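Local coordinates for FERM, ARHGEF and pleckstrin domain-containing protein 2 (Mus musculus, PDB 4GYV) that activates the small GTPase RAC1 as a guanine nucleotide exchange factor, acting in semaphorin signalling and actin cytoskeleton remodelling, at residues Trp32-Met43 with Lys128-Phe136. Residues are numbered along the deposited sequence; the frame is centred on the assembly and turned at random.
Sequences WFRSVLIKEEAM and KLEAVYKEF
Phe136 reaches across from helix 127-137 and lays one face of its ring against the backbone and side chain of Phe33, a clear case of aromatic residues joining two helices that run roughly antiparallel, at 141°. The first torsion (chi1 -175°) sets CG opposite the backbone N, and the ring reaches helix 7-39, where Phe33 CA sits 4.0 Å from the Phe136 ring centroid in a CH-pi contact. The two rings meet obliquely, their planes inclined by 44°. At its far end Phe33 turns its edge to the face of Tyr133, centroids 5.3 Å apart, which completes an aromatic cluster; Leu146 touches the side chains of all three, and the Tyr133 hydroxyl is hydrogen-bonded to Asn147. With an alanine at Phe136 the CH-pi cover over Phe33 CA would be gone, which is likely to open a gap beside the Phe33 ring.

One turn back along helix 127-137, Val132 sends its two branches different ways: CG1 meets Val36 CG1, while CG2 lies 3.6 Å from Ala42 CB and also touches the bent chain of Glu40. Beyond it, Leu129 CD1 packs against Met43 CE at 3.8 Å and approaches Leu37. Lys128, extended along its whole chain, closes this end with a weak hydrogen bond from NZ to Glu40 O (3.2 Å). The chain turns here through a Schellman motif, Glu41 having positive phi, and this brings Ala42 and Met43 round to the partner helix. The contact thus joins helix 127-137 to the end of the long helix 7-39 and the Schellman turn that follows it, within the all-helical DH (RhoGEF) domain.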
loop_
_atom_site.group_PDB
_atom_site.type_symbol
_atom_site.label_atom_id
_atom_site.label_comp_id
_atom_site.label_asym_id
_atom_site.label_seq_id
_atom_site.Cartn_x
_atom_site.Cartn_y
_atom_site.Cartn_z
ATOM N N TRP A 32 9.917 -10.287 5.960
ATOM C CA TRP A 32 10.017 -9.731 7.306
ATOM C C TRP A 32 10.505 -10.694 8.366
ATOM O O TRP A 32 11.304 -10.312 9.234
ATOM C CB TRP A 32 8.705 -9.064 7.698
ATOM C CG TRP A 32 8.404 -8.045 6.683
ATOM C CD1 TRP A 32 7.437 -8.096 5.756
ATOM C CD2 TRP A 32 9.139 -6.847 6.433
ATOM N NE1 TRP A 32 7.487 -6.999 4.949
ATOM C CE2 TRP A 32 8.528 -6.208 5.342
ATOM C CE3 TRP A 32 10.248 -6.243 7.033
ATOM C CZ2 TRP A 32 8.988 -4.998 4.824
ATOM C CZ3 TRP A 32 10.703 -5.040 6.517
ATOM C CH2 TRP A 32 10.071 -4.431 5.428
ATOM N N PHE A 33 10.031 -11.929 8.279
ATOM C CA PHE A 33 10.446 -12.979 9.175
ATOM C C PHE A 33 11.886 -13.321 8.874
ATOM O O PHE A 33 12.734 -13.421 9.771
ATOM C CB PHE A 33 9.576 -14.221 8.958
ATOM C CG PHE A 33 9.738 -15.267 10.025
ATOM C CD1 PHE A 33 9.767 -14.906 11.368
ATOM C CD2 PHE A 33 9.854 -16.609 9.692
ATOM C CE1 PHE A 33 9.931 -15.865 12.361
ATOM C CE2 PHE A 33 10.015 -17.576 10.683
ATOM C CZ PHE A 33 10.048 -17.200 12.016
ATOM N N ARG A 34 12.160 -13.494 7.592
ATOM C CA ARG A 34 13.483 -13.884 7.145
ATOM C C ARG A 34 14.522 -12.866 7.572
ATOM O O ARG A 34 15.644 -13.220 7.916
ATOM C CB ARG A 34 13.482 -13.978 5.637
ATOM C CG ARG A 34 14.682 -14.643 5.066
ATOM C CD ARG A 34 14.676 -14.327 3.625
ATOM N NE ARG A 34 14.836 -15.498 2.789
ATOM C CZ ARG A 34 14.120 -15.721 1.702
ATOM N NH1 ARG A 34 13.175 -14.854 1.338
ATOM N NH2 ARG A 34 14.353 -16.814 0.991
ATOM N N SER A 35 14.134 -11.597 7.530
ATOM C CA SER A 35 14.973 -10.515 8.009
ATOM C C SER A 35 15.393 -10.754 9.456
ATOM O O SER A 35 16.579 -10.705 9.794
ATOM C CB SER A 35 14.213 -9.210 7.920
ATOM O OG SER A 35 15.098 -8.125 7.768
ATOM N N VAL A 36 14.406 -11.021 10.301
ATOM C CA VAL A 36 14.637 -11.250 11.718
ATOM C C VAL A 36 15.423 -12.535 11.958
ATOM O O VAL A 36 16.358 -12.554 12.757
ATOM C CB VAL A 36 13.304 -11.285 12.493
ATOM C CG1 VAL A 36 13.445 -12.067 13.745
ATOM C CG2 VAL A 36 12.874 -9.892 12.850
ATOM N N LEU A 37 15.043 -13.602 11.258
ATOM C CA LEU A 37 15.702 -14.895 11.398
ATOM C C LEU A 37 17.207 -14.834 11.125
ATOM O O LEU A 37 18.012 -15.537 11.762
ATOM C CB LEU A 37 15.079 -15.889 10.431
ATOM C CG LEU A 37 13.793 -16.598 10.825
ATOM C CD1 LEU A 37 13.531 -17.674 9.802
ATOM C CD2 LEU A 37 13.952 -17.189 12.183
ATOM N N ILE A 38 17.566 -14.012 10.149
ATOM C CA ILE A 38 18.948 -13.817 9.751
ATOM C C ILE A 38 19.678 -12.945 10.761
ATOM O O ILE A 38 20.777 -13.290 11.208
ATOM C CB ILE A 38 19.018 -13.172 8.354
ATOM C CG1 ILE A 38 18.701 -14.215 7.298
ATOM C CG2 ILE A 38 20.376 -12.568 8.067
ATOM C CD1 ILE A 38 18.778 -13.666 5.899
ATOM N N LYS A 39 19.061 -11.823 11.126
ATOM C CA LYS A 39 19.665 -10.893 12.081
ATOM C C LYS A 39 19.959 -11.541 13.430
ATOM O O LYS A 39 20.934 -11.202 14.101
ATOM C CB LYS A 39 18.768 -9.672 12.282
ATOM C CG LYS A 39 19.335 -8.693 13.268
ATOM C CD LYS A 39 18.306 -7.762 13.834
ATOM C CE LYS A 39 18.858 -6.939 14.990
ATOM N NZ LYS A 39 17.839 -5.984 15.506
ATOM N N GLU A 40 19.109 -12.484 13.811
ATOM C CA GLU A 40 19.220 -13.158 15.092
ATOM C C GLU A 40 19.939 -14.512 15.004
ATOM O O GLU A 40 20.206 -15.134 16.024
ATOM C CB GLU A 40 17.825 -13.333 15.696
ATOM C CG GLU A 40 17.697 -12.889 17.147
ATOM C CD GLU A 40 17.771 -11.381 17.321
ATOM O OE1 GLU A 40 17.277 -10.648 16.431
ATOM O OE2 GLU A 40 18.329 -10.940 18.356
ATOM N N GLU A 41 20.250 -14.958 13.789
ATOM C CA GLU A 41 20.927 -16.238 13.562
ATOM C C GLU A 41 20.256 -17.374 14.333
ATOM O O GLU A 41 20.919 -18.214 14.939
ATOM C CB GLU A 41 22.413 -16.126 13.905
ATOM C CG GLU A 41 23.117 -14.988 13.159
ATOM C CD GLU A 41 24.608 -14.864 13.472
ATOM O OE1 GLU A 41 25.383 -14.510 12.550
ATOM O OE2 GLU A 41 25.006 -15.100 14.637
ATOM N N ALA A 42 18.929 -17.389 14.285
ATOM C CA ALA A 42 18.136 -18.222 15.175
ATOM C C ALA A 42 17.750 -19.570 14.588
ATOM O O ALA A 42 17.308 -20.461 15.304
ATOM C CB ALA A 42 16.893 -17.477 15.580
HETATM N N MSE A 43 17.889 -19.717 13.283
HETATM C CA MSE A 43 17.473 -20.952 12.654
HETATM C C MSE A 43 18.637 -21.674 11.984
HETATM O O MSE A 43 19.452 -21.055 11.287
HETATM C CB MSE A 43 16.375 -20.657 11.652
HETATM C CG MSE A 43 15.567 -21.865 11.228
HETATM SE SE MSE A 43 14.104 -21.313 10.052
HETATM C CE MSE A 43 12.744 -20.886 11.379
ATOM N N LYS A 128 15.738 -20.333 22.108
ATOM C CA LYS A 128 16.092 -19.114 21.374
ATOM C C LYS A 128 15.243 -18.861 20.119
ATOM O O LYS A 128 14.819 -17.730 19.866
ATOM C CB LYS A 128 17.579 -19.101 21.004
ATOM C CG LYS A 128 17.948 -17.919 20.117
ATOM C CD LYS A 128 19.450 -17.784 19.904
ATOM C CE LYS A 128 19.764 -16.588 19.001
ATOM N NZ LYS A 128 21.224 -16.428 18.723
ATOM N N LEU A 129 15.014 -19.898 19.321
ATOM C CA LEU A 129 14.152 -19.752 18.158
ATOM C C LEU A 129 12.760 -19.406 18.640
ATOM O O LEU A 129 12.081 -18.573 18.039
ATOM C CB LEU A 129 14.106 -21.031 17.321
ATOM C CG LEU A 129 13.109 -21.047 16.156
ATOM C CD1 LEU A 129 13.541 -20.109 15.058
ATOM C CD2 LEU A 129 12.942 -22.448 15.608
ATOM N N GLU A 130 12.334 -20.044 19.729
ATOM C CA GLU A 130 11.011 -19.770 20.274
ATOM C C GLU A 130 10.866 -18.286 20.595
ATOM O O GLU A 130 9.864 -17.661 20.244
ATOM C CB GLU A 130 10.733 -20.606 21.513
ATOM C CG GLU A 130 9.333 -20.413 22.064
ATOM C CD GLU A 130 9.135 -21.092 23.403
ATOM O OE1 GLU A 130 7.981 -21.126 23.875
ATOM O OE2 GLU A 130 10.131 -21.589 23.987
ATOM N N ALA A 131 11.891 -17.730 21.236
ATOM C CA ALA A 131 11.921 -16.317 21.614
ATOM C C ALA A 131 11.797 -15.386 20.414
ATOM O O ALA A 131 11.086 -14.375 20.472
ATOM C CB ALA A 131 13.184 -16.015 22.351
ATOM N N VAL A 132 12.506 -15.727 19.339
ATOM C CA VAL A 132 12.443 -14.959 18.101
ATOM C C VAL A 132 11.051 -14.931 17.477
ATOM O O VAL A 132 10.612 -13.879 17.002
ATOM C CB VAL A 132 13.439 -15.483 17.078
ATOM C CG1 VAL A 132 13.247 -14.780 15.757
ATOM C CG2 VAL A 132 14.852 -15.292 17.598
ATOM N N TYR A 133 10.376 -16.085 17.475
ATOM C CA TYR A 133 8.963 -16.183 17.103
ATOM C C TYR A 133 8.118 -15.247 17.951
ATOM O O TYR A 133 7.398 -14.395 17.430
ATOM C CB TYR A 133 8.448 -17.597 17.331
ATOM C CG TYR A 133 8.338 -18.475 16.104
ATOM C CD1 TYR A 133 7.172 -18.524 15.364
ATOM C CD2 TYR A 133 9.382 -19.288 15.723
ATOM C CE1 TYR A 133 7.066 -19.341 14.262
ATOM C CE2 TYR A 133 9.288 -20.104 14.630
ATOM C CZ TYR A 133 8.135 -20.134 13.895
ATOM O OH TYR A 133 8.065 -20.973 12.788
ATOM N N LYS A 134 8.216 -15.410 19.267
ATOM C CA LYS A 134 7.395 -14.659 20.205
ATOM C C LYS A 134 7.528 -13.168 19.935
ATOM O O LYS A 134 6.531 -12.443 19.901
ATOM C CB LYS A 134 7.786 -15.021 21.641
ATOM C CG LYS A 134 6.907 -14.430 22.740
ATOM C CD LYS A 134 7.140 -15.144 24.074
ATOM C CE LYS A 134 6.349 -14.498 25.212
ATOM N NZ LYS A 134 6.496 -15.201 26.535
ATOM N N GLU A 135 8.757 -12.724 19.677
ATOM C CA GLU A 135 9.016 -11.306 19.469
ATOM C C GLU A 135 8.506 -10.846 18.115
ATOM O O GLU A 135 7.978 -9.733 17.986
ATOM C CB GLU A 135 10.508 -11.002 19.604
ATOM C CG GLU A 135 10.892 -9.545 19.306
ATOM C CD GLU A 135 10.516 -8.544 20.411
ATOM O OE1 GLU A 135 10.492 -7.325 20.106
ATOM O OE2 GLU A 135 10.262 -8.962 21.573
ATOM N N PHE A 136 8.671 -11.697 17.105
ATOM C CA PHE A 136 8.224 -11.341 15.775
ATOM C C PHE A 136 6.714 -11.207 15.761
ATOM O O PHE A 136 6.162 -10.312 15.121
ATOM C CB PHE A 136 8.672 -12.362 14.728
ATOM C CG PHE A 136 8.329 -11.960 13.321
ATOM C CD1 PHE A 136 8.878 -10.811 12.761
ATOM C CD2 PHE A 136 7.440 -12.708 12.561
ATOM C CE1 PHE A 136 8.545 -10.431 11.465
ATOM C CE2 PHE A 136 7.109 -12.334 11.275
ATOM C CZ PHE A 136 7.660 -11.200 10.728
#